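Local atomic coordinates of MB2760 (Mycobacterium tuberculosis, PDB entry 2BNG), a protein that hydrolyses long or bulky lipophilic epoxides, such as 9,10-epoxystearic acid and cholesterol 5,6-oxide, to diols in vitro, its physiological substrates being unknown. Residues Glu90-Leu95 and Arg101-Val106; Cys107-Val112 and Ile117-Asp122. All coordinates share one frame; numbering follows the deposited sequence.

Interaction 1: Glu90-Leu95 and Arg101-Val106; sequences ERTDAL and RVQFWV
Arg-91, Asp-93 and Leu-95 pair with Val-106, Phe-104 and Val-102 through six backbone hydrogen bonds, two in each antiparallel pair, the N-to-C directions of the two segments lying 153° apart. On the face carrying these residues, Asp-93 and Val-106 meet diagonally: CG2 of Val-106 lies 3.6 Å from CG of Asp-93. The other methyl, CG1, turned anti to the valine backbone N (chi1 -178°), sits over one face of the Arg-91 guanidinium, 3.7 Å from NH2. The valine thus underlies a side-on pairing in which Arg-91 NE reaches Asp-93 OD2 at 3.1 Å and NH2 reaches OD1 at 2.9 Å. Arg-91 NH2 also bridges to Asp-122 on the strand beyond. Asp-93, the probable proton donor of this limonene-epoxide-hydrolase-like enzyme, is held in this way on the hairpin of strands 86-97 and 100-113, part of the curved sheet of the NTF2-like fold. Next to it stands Phe-104, whose chi1 of 50° brings the ring toward strand 86-97. CB of Asp-93 makes an off-centre CH-pi contact with that ring, 4.3 Å from its centroid, while CG of Leu-95 meets the ring edge at CE2. Beyond, Met-129 of helix 126-139 packs on the phenylalanine. The reverse face carries Thr-92, Ala-94 and Gln-103. There the Thr-92 and Gln-103 side chains pass at a slant, CG2 to CG 3.6 Å, and Gln-103 OE1 accepts from both NE and NH2 of Arg-101 in the guanidinium plane. CB of Ala-94 rests over one face of that guanidinium, 3.7 Å from NH2, which also forms a salt bridge with Glu-74.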
loop_
_atom_site.group_PDB
_atom_site.type_symbol
_atom_site.label_atom_id
_atom_site.label_comp_id
_atom_site.label_asym_id
_atom_site.label_seq_id
_atom_site.Cartn_x
_atom_site.Cartn_y
_atom_site.Cartn_z
ATOM N N GLU C 90 36.891 -2.680 6.344
ATOM C CA GLU C 90 37.275 -1.295 6.663
ATOM C C GLU C 90 36.356 -0.845 7.787
ATOM O O GLU C 90 35.133 -0.802 7.608
ATOM C CB GLU C 90 37.141 -0.362 5.448
ATOM C CG GLU C 90 37.606 1.082 5.720
ATOM C CD GLU C 90 37.087 2.139 4.714
ATOM O OE1 GLU C 90 36.049 1.937 4.043
ATOM O OE2 GLU C 90 37.717 3.210 4.609
ATOM N N ARG C 91 36.925 -0.560 8.954
ATOM C CA ARG C 91 36.126 -0.300 10.145
ATOM C C ARG C 91 36.582 0.918 10.933
ATOM O O ARG C 91 37.683 1.446 10.747
ATOM C CB ARG C 91 36.102 -1.515 11.114
ATOM C CG ARG C 91 36.501 -2.833 10.526
ATOM C CD ARG C 91 36.134 -4.003 11.393
ATOM N NE ARG C 91 36.881 -4.117 12.639
ATOM C CZ ARG C 91 37.917 -4.941 12.847
ATOM N NH1 ARG C 91 38.381 -5.733 11.871
ATOM N NH2 ARG C 91 38.504 -4.990 14.064
ATOM N N THR C 92 35.696 1.352 11.822
ATOM C CA THR C 92 36.041 2.191 12.952
ATOM C C THR C 92 35.755 1.351 14.195
ATOM O O THR C 92 34.670 0.794 14.347
ATOM C CB THR C 92 35.205 3.479 12.981
ATOM O OG1 THR C 92 35.380 4.201 11.747
ATOM C CG2 THR C 92 35.654 4.369 14.106
ATOM N N ASP C 93 36.752 1.228 15.062
ATOM C CA ASP C 93 36.594 0.504 16.315
ATOM C C ASP C 93 36.650 1.510 17.461
ATOM O O ASP C 93 37.151 2.620 17.301
ATOM C CB ASP C 93 37.718 -0.543 16.482
ATOM C CG ASP C 93 37.497 -1.819 15.641
ATOM O OD1 ASP C 93 38.099 -2.856 15.997
ATOM O OD2 ASP C 93 36.741 -1.806 14.633
ATOM N N ALA C 94 36.158 1.111 18.619
ATOM C CA ALA C 94 36.326 1.885 19.834
ATOM C C ALA C 94 36.574 0.948 21.005
ATOM O O ALA C 94 35.903 -0.071 21.120
ATOM C CB ALA C 94 35.092 2.734 20.081
ATOM N N LEU C 95 37.554 1.283 21.849
ATOM C CA LEU C 95 37.719 0.603 23.137
ATOM C C LEU C 95 37.207 1.538 24.223
ATOM O O LEU C 95 37.512 2.734 24.214
ATOM C CB LEU C 95 39.172 0.176 23.399
ATOM C CG LEU C 95 39.886 -0.669 22.317
ATOM C CD1 LEU C 95 41.359 -0.840 22.691
ATOM C CD2 LEU C 95 39.234 -2.028 22.047
ATOM N N ARG C 101 36.746 6.705 26.202
ATOM C CA ARG C 101 36.466 6.072 24.923
ATOM C C ARG C 101 37.549 6.416 23.919
ATOM O O ARG C 101 37.826 7.595 23.678
ATOM C CB ARG C 101 35.104 6.513 24.403
ATOM C CG ARG C 101 34.817 6.115 22.968
ATOM C CD ARG C 101 33.547 6.791 22.512
ATOM N NE ARG C 101 33.139 6.247 21.232
ATOM C CZ ARG C 101 32.290 5.239 21.101
ATOM N NH1 ARG C 101 31.741 4.706 22.181
ATOM N NH2 ARG C 101 31.999 4.759 19.888
ATOM N N VAL C 102 38.180 5.385 23.362
ATOM C CA VAL C 102 39.272 5.561 22.415
ATOM C C VAL C 102 38.886 4.962 21.067
ATOM O O VAL C 102 38.709 3.751 20.924
ATOM C CB VAL C 102 40.596 4.907 22.917
ATOM C CG1 VAL C 102 41.728 5.115 21.904
ATOM C CG2 VAL C 102 40.991 5.445 24.302
ATOM N N GLN C 103 38.780 5.827 20.076
ATOM C CA GLN C 103 38.249 5.453 18.786
ATOM C C GLN C 103 39.308 5.626 17.699
ATOM O O GLN C 103 40.046 6.620 17.691
ATOM C CB GLN C 103 37.031 6.330 18.500
ATOM C CG GLN C 103 36.141 5.862 17.383
ATOM C CD GLN C 103 34.779 6.540 17.450
ATOM O OE1 GLN C 103 34.067 6.380 18.398
ATOM N NE2 GLN C 103 34.438 7.305 16.464
ATOM N N PHE C 104 39.364 4.679 16.774
ATOM C CA PHE C 104 40.444 4.618 15.794
ATOM C C PHE C 104 39.987 3.771 14.601
ATOM O O PHE C 104 39.085 2.920 14.755
ATOM C CB PHE C 104 41.722 4.004 16.429
ATOM C CG PHE C 104 41.479 2.689 17.157
ATOM C CD1 PHE C 104 41.683 1.482 16.517
ATOM C CD2 PHE C 104 41.052 2.668 18.490
ATOM C CE1 PHE C 104 41.470 0.260 17.192
ATOM C CE2 PHE C 104 40.815 1.463 19.152
ATOM C CZ PHE C 104 41.020 0.257 18.502
ATOM N N TRP C 105 40.602 3.968 13.435
ATOM C CA TRP C 105 40.289 3.113 12.317
ATOM C C TRP C 105 41.015 1.765 12.436
ATOM O O TRP C 105 42.110 1.683 13.019
ATOM C CB TRP C 105 40.584 3.813 10.997
ATOM C CG TRP C 105 42.072 4.180 10.711
ATOM C CD1 TRP C 105 42.624 5.441 10.741
ATOM C CD2 TRP C 105 43.141 3.293 10.296
ATOM N NE1 TRP C 105 43.957 5.395 10.388
ATOM C CE2 TRP C 105 44.299 4.097 10.101
ATOM C CE3 TRP C 105 43.224 1.915 10.038
ATOM C CZ2 TRP C 105 45.530 3.562 9.697
ATOM C CZ3 TRP C 105 44.464 1.381 9.615
ATOM C CH2 TRP C 105 45.594 2.212 9.470
ATOM N N VAL C 106 40.377 0.715 11.912
ATOM C CA VAL C 106 41.001 -0.602 11.765
ATOM C C VAL C 106 40.626 -1.184 10.403
ATOM O O VAL C 106 39.461 -1.094 9.967
ATOM C CB VAL C 106 40.520 -1.606 12.817
ATOM C CG1 VAL C 106 41.247 -2.948 12.632
ATOM C CG2 VAL C 106 40.736 -1.071 14.216
#

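Interaction 2: Cys107-Val112 and Ile117-Asp122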
loop_
_atom_site.group_PDB
_atom_site.type_symbol
_atom_site.label_atom_id
_atom_site.label_comp_id
_atom_site.label_asym_id
_atom_site.label_seq_id
_atom_site.Cartn_x
_atom_site.Cartn_y
_atom_site.Cartn_z
ATOM N N CYS C 107 41.623 -1.771 9.748
ATOM C CA CYS C 107 41.395 -2.655 8.622
ATOM C C CYS C 107 41.692 -4.090 9.106
ATOM O O CYS C 107 42.780 -4.380 9.583
ATOM C CB CYS C 107 42.259 -2.238 7.418
ATOM S SG CYS C 107 41.714 -0.602 6.697
ATOM N N GLY C 108 40.704 -4.969 9.023
ATOM C CA GLY C 108 40.890 -6.339 9.426
ATOM C C GLY C 108 40.823 -7.261 8.242
ATOM O O GLY C 108 39.989 -7.071 7.337
ATOM N N VAL C 109 41.714 -8.243 8.230
ATOM C CA VAL C 109 41.623 -9.328 7.262
ATOM C C VAL C 109 41.401 -10.653 8.004
ATOM O O VAL C 109 42.036 -10.950 9.025
ATOM C CB VAL C 109 42.812 -9.405 6.252
ATOM C CG1 VAL C 109 43.360 -8.026 5.873
ATOM C CG2 VAL C 109 43.907 -10.240 6.782
ATOM N N PHE C 110 40.455 -11.428 7.485
ATOM C CA PHE C 110 40.080 -12.700 8.083
ATOM C C PHE C 110 40.212 -13.784 7.055
ATOM O O PHE C 110 40.177 -13.512 5.846
ATOM C CB PHE C 110 38.631 -12.648 8.591
ATOM C CG PHE C 110 38.367 -11.510 9.529
ATOM C CD1 PHE C 110 38.263 -10.201 9.060
ATOM C CD2 PHE C 110 38.225 -11.739 10.894
ATOM C CE1 PHE C 110 38.012 -9.135 9.941
ATOM C CE2 PHE C 110 37.971 -10.687 11.774
ATOM C CZ PHE C 110 37.853 -9.377 11.297
ATOM N N GLU C 111 40.375 -15.006 7.547
ATOM C CA GLU C 111 40.159 -16.192 6.748
ATOM C C GLU C 111 39.144 -17.074 7.447
ATOM O O GLU C 111 39.227 -17.324 8.655
ATOM C CB GLU C 111 41.469 -16.950 6.505
ATOM C CG GLU C 111 41.990 -16.750 5.106
ATOM C CD GLU C 111 43.474 -16.971 5.009
ATOM O OE1 GLU C 111 43.977 -17.904 5.666
ATOM O OE2 GLU C 111 44.150 -16.214 4.276
ATOM N N VAL C 112 38.165 -17.529 6.686
ATOM C CA VAL C 112 37.162 -18.411 7.247
ATOM C C VAL C 112 37.081 -19.739 6.505
ATOM O O VAL C 112 37.105 -19.804 5.278
ATOM C CB VAL C 112 35.766 -17.697 7.535
ATOM C CG1 VAL C 112 35.761 -16.220 7.126
ATOM C CG2 VAL C 112 34.595 -18.461 6.957
ATOM N N ILE C 117 36.452 -18.911 11.839
ATOM C CA ILE C 117 37.529 -17.980 11.577
ATOM C C ILE C 117 38.866 -18.584 11.990
ATOM O O ILE C 117 39.088 -18.910 13.155
ATOM C CB ILE C 117 37.275 -16.626 12.280
ATOM C CG1 ILE C 117 36.020 -15.967 11.683
ATOM C CG2 ILE C 117 38.539 -15.713 12.209
ATOM C CD1 ILE C 117 35.498 -14.743 12.442
ATOM N N THR C 118 39.758 -18.724 11.008
ATOM C CA THR C 118 41.091 -19.298 11.232
ATOM C C THR C 118 42.200 -18.249 11.271
ATOM O O THR C 118 43.254 -18.487 11.862
ATOM C CB THR C 118 41.411 -20.410 10.214
ATOM O OG1 THR C 118 41.368 -19.870 8.888
ATOM C CG2 THR C 118 40.389 -21.558 10.346
ATOM N N LEU C 119 41.946 -17.094 10.647
ATOM C CA LEU C 119 42.848 -15.951 10.713
ATOM C C LEU C 119 42.065 -14.698 11.063
ATOM O O LEU C 119 41.003 -14.445 10.497
ATOM C CB LEU C 119 43.616 -15.738 9.400
ATOM C CG LEU C 119 44.497 -14.479 9.340
ATOM C CD1 LEU C 119 45.676 -14.533 10.337
ATOM C CD2 LEU C 119 44.986 -14.196 7.927
ATOM N N TRP C 120 42.599 -13.921 12.007
ATOM C CA TRP C 120 42.033 -12.616 12.367
ATOM C C TRP C 120 43.211 -11.664 12.545
ATOM O O TRP C 120 43.998 -11.765 13.511
ATOM C CB TRP C 120 41.194 -12.725 13.629
ATOM C CG TRP C 120 40.728 -11.432 14.221
ATOM C CD1 TRP C 120 40.643 -10.226 13.597
ATOM C CD2 TRP C 120 40.247 -11.233 15.559
ATOM N NE1 TRP C 120 40.141 -9.273 14.469
ATOM C CE2 TRP C 120 39.900 -9.868 15.683
ATOM C CE3 TRP C 120 40.079 -12.078 16.669
ATOM C CZ2 TRP C 120 39.379 -9.327 16.870
ATOM C CZ3 TRP C 120 39.572 -11.531 17.862
ATOM C CH2 TRP C 120 39.228 -10.176 17.943
ATOM N N ARG C 121 43.342 -10.762 11.580
ATOM C CA ARG C 121 44.490 -9.872 11.500
ATOM C C ARG C 121 44.031 -8.413 11.436
ATOM O O ARG C 121 43.497 -7.948 10.421
ATOM C CB ARG C 121 45.328 -10.208 10.267
ATOM C CG ARG C 121 46.628 -9.456 10.261
ATOM C CD ARG C 121 47.448 -9.703 9.005
ATOM N NE ARG C 121 48.069 -11.028 8.983
ATOM C CZ ARG C 121 48.168 -11.766 7.878
ATOM N NH1 ARG C 121 47.662 -11.322 6.726
ATOM N NH2 ARG C 121 48.720 -12.956 7.915
ATOM N N ASP C 122 44.219 -7.693 12.529
ATOM C CA ASP C 122 43.758 -6.303 12.563
ATOM C C ASP C 122 44.939 -5.359 12.377
ATOM O O ASP C 122 45.978 -5.512 13.034
ATOM C CB ASP C 122 42.998 -6.011 13.863
ATOM C CG ASP C 122 41.498 -6.367 13.782
ATOM O OD1 ASP C 122 40.949 -6.628 12.683
ATOM O OD2 ASP C 122 40.833 -6.376 14.837
#
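Phe-110 and Trp-120 lie alongside each other, the phenyl and five-membered indole rings turned only 11° apart. CG of Trp-120 is anti to its backbone N (chi1 171°) and CG of Phe-110 to its carbonyl carbon (chi1 -54°), which sets the rings side by side. The planes are slid so that the rings barely overlap, centroids 4.8 Å apart, and CE2 of Phe-110 comes nearest to CD1 of Trp-120. CG2 of Ile-117 meets the edge of the phenyl ring at CD2, 4.2 Å away. Helix 13-30 covers this apolar layer, Val-21 touching Phe-110 and Phe-24 packing against Ile-117 and edge-to-face against Trp-120. Such a helix-covered concave sheet is characteristic of the NTF2-like fold, here built partly from the hairpin of strands 100-113 and 116-123. On the other face, CG2 of Val-109 packs 3.8 Å from CB of Arg-121, and the CB atoms of Glu-111 and Leu-119 meet at the same separation. In the classic beta bulge that follows, Thr-118 and Leu-119 both face Glu-111, whose O accepts from Thr-118 N at 2.8 Å and more weakly from Leu-119 N and Thr-118 OG1. Glu-111 bridges to Arg-79 of the second subunit, and Arg-121, besides pairing with Glu-47 of its own chain, to Glu-90 of the second subunit. Back on the face of Phe-110 and Trp-120, at the end away from the bulge, Asp-122, the probable proton acceptor, turns OD1 to within 3.3 Å of CA of Gly-108. Its OD2 receives a weak bond from NE1 of Trp-120 at 3.0 Å and a salt bridge from Arg-91.

How the interactions relate
Interactions 1 and 2 follow one another along the chain, as successive hairpins sharing strand 100-113: its first half pairs with strand 86-97, its second with strand 116-123. Their centres are 16 Å apart, on opposite sides of the chain's centre, yet the two contacts touch within one sheet. Arg-91 of interaction 1 forms a salt bridge to Asp-122 of interaction 2, NH2 to OD2 at 2.8 Å, and CG1 of Val-106 packs on the carboxylate carbon of Asp-122. The side chains of Asp-93 and Asp-122, the probable proton donor and acceptor, thus come about 5 Å apart at their nearest atoms, around a common arginine. Both contacts also touch the second subunit.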